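Protein YchN (Escherichia coli, PDB 1JX7) is of unknown function but assembles as a homohexamer, a dimer of trimers, and belongs to the DsrE/DsrF-like family. Local coordinates at residues A45-L50 against D83-S88. Residues are numbered along the deposited sequence; the frame is centred on the assembly and turned at random.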
loop_
_atom_site.group_PDB
_atom_site.type_symbol
_atom_site.label_atom_id
_atom_site.label_comp_id
_atom_site.label_asym_id
_atom_site.label_seq_id
_atom_site.Cartn_x
_atom_site.Cartn_y
_atom_site.Cartn_z
ATOM N N ALA A 45 1.583 1.946 -12.780
ATOM C CA ALA A 45 2.916 1.967 -13.393
ATOM C C ALA A 45 2.882 2.530 -14.807
ATOM O O ALA A 45 3.911 2.700 -15.445
ATOM C CB ALA A 45 3.521 0.530 -13.415
ATOM N N VAL A 46 1.684 2.836 -15.283
ATOM C CA VAL A 46 1.489 3.326 -16.630
ATOM C C VAL A 46 1.887 4.773 -16.876
ATOM O O VAL A 46 2.230 5.146 -17.998
ATOM C CB VAL A 46 0.013 3.095 -17.050
ATOM C CG1 VAL A 46 -0.381 4.033 -18.156
ATOM C CG2 VAL A 46 -0.153 1.651 -17.505
ATOM N N THR A 47 1.836 5.603 -15.827
ATOM C CA THR A 47 2.213 7.004 -15.977
ATOM C C THR A 47 3.725 7.093 -16.149
ATOM O O THR A 47 4.241 8.116 -16.613
ATOM C CB THR A 47 1.751 7.858 -14.745
ATOM O OG1 THR A 47 2.384 7.390 -13.549
ATOM C CG2 THR A 47 0.257 7.767 -14.556
ATOM N N ALA A 48 4.417 6.007 -15.801
ATOM C CA ALA A 48 5.874 5.917 -15.933
ATOM C C ALA A 48 6.338 6.084 -17.387
ATOM O O ALA A 48 7.523 6.305 -17.668
ATOM C CB ALA A 48 6.340 4.583 -15.404
ATOM N N GLY A 49 5.391 5.972 -18.317
ATOM C CA GLY A 49 5.737 6.106 -19.712
ATOM C C GLY A 49 5.771 7.539 -20.222
ATOM O O GLY A 49 6.127 7.770 -21.380
ATOM N N LEU A 50 5.412 8.507 -19.384
ATOM C CA LEU A 50 5.426 9.887 -19.850
ATOM C C LEU A 50 6.830 10.376 -20.085
ATOM O O LEU A 50 7.773 9.927 -19.440
ATOM C CB LEU A 50 4.720 10.807 -18.861
ATOM C CG LEU A 50 3.207 10.620 -18.801
ATOM C CD1 LEU A 50 2.630 11.571 -17.779
ATOM C CD2 LEU A 50 2.598 10.850 -20.166
ATOM N N ASP A 83 -5.915 4.945 -20.879
ATOM C CA ASP A 83 -7.086 5.722 -21.263
ATOM C C ASP A 83 -7.704 6.397 -20.036
ATOM O O ASP A 83 -8.082 7.567 -20.074
ATOM C CB ASP A 83 -8.151 4.844 -21.922
ATOM C CG ASP A 83 -7.666 4.207 -23.206
ATOM O OD1 ASP A 83 -7.148 4.920 -24.084
ATOM O OD2 ASP A 83 -7.821 2.971 -23.345
ATOM N N GLY A 84 -7.802 5.637 -18.945
ATOM C CA GLY A 84 -8.386 6.168 -17.734
ATOM C C GLY A 84 -7.592 7.319 -17.147
ATOM O O GLY A 84 -8.170 8.196 -16.498
ATOM N N ARG A 85 -6.287 7.336 -17.378
ATOM C CA ARG A 85 -5.451 8.390 -16.824
ATOM C C ARG A 85 -5.121 9.494 -17.847
ATOM O O ARG A 85 -4.353 10.411 -17.558
ATOM C CB ARG A 85 -4.178 7.774 -16.233
ATOM C CG ARG A 85 -4.366 6.318 -15.828
ATOM C CD ARG A 85 -3.834 5.938 -14.457
ATOM N NE ARG A 85 -4.273 4.579 -14.117
ATOM C CZ ARG A 85 -4.206 4.034 -12.898
ATOM N NH1 ARG A 85 -3.717 4.726 -11.876
ATOM N NH2 ARG A 85 -4.646 2.802 -12.698
ATOM N N GLY A 86 -5.717 9.391 -19.036
ATOM C CA GLY A 86 -5.506 10.384 -20.076
ATOM C C GLY A 86 -4.079 10.458 -20.547
ATOM O O GLY A 86 -3.562 11.525 -20.904
ATOM N N ILE A 87 -3.429 9.300 -20.565
ATOM C CA ILE A 87 -2.041 9.207 -20.974
ATOM C C ILE A 87 -1.938 8.602 -22.365
ATOM O O ILE A 87 -0.891 8.693 -23.005
ATOM C CB ILE A 87 -1.286 8.378 -19.935
ATOM C CG1 ILE A 87 -1.084 9.245 -18.695
ATOM C CG2 ILE A 87 0.012 7.849 -20.491
ATOM C CD1 ILE A 87 -0.431 8.535 -17.550
ATOM N N SER A 88 -3.029 8.010 -22.843
ATOM C CA SER A 88 -3.057 7.394 -24.161
ATOM C C SER A 88 -2.572 8.302 -25.296
ATOM O O SER A 88 -1.803 7.864 -26.149
ATOM C CB SER A 88 -4.467 6.907 -24.488
ATOM O OG SER A 88 -4.803 5.764 -23.723
#
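A Schellman motif ends helix 79-84, and the chain leaving it sends Ile87 against the 3-10 segment that runs through 45-49. Gly86, at positive phi (63°), is the first residue to leave the helical conformation, and Gly86 N bonds back to Asp83 O at 3.2 Å. Ile87 contributes the largest share of the buried surface. Its CG1 lies beside the backbone N, anti to the carbonyl carbon (chi1 -75°), and the extended branch carries CD1 obliquely across to the CB and CG2 of Thr47. The other branch, Ile87 CG2, meets Leu50 CD2 at 4.0 Å and, more loosely, Val46 CG1 at 4.5 Å. In the parallel sheet of this DsrE/DsrF-like protein, strands 36-41 and 75-78 are neighbours, and the contact joins the loop after the first to the end of the helix after the second. Val46 also touches Cys81 and Thr82 of that helix. No hydrogen bond crosses between the segments. Arg85 brings CD to 4.5 Å from Thr47 CG2, while its guanidinium forms salt bridges through NH1 to Asp44 and through NH2 to Glu16 of a third subunit. Ser88 OG donates to Asp83 OD1 from above the carboxylate plane. Leu50 also packs on Ile87, and Thr47 on Thr47, of a second subunit.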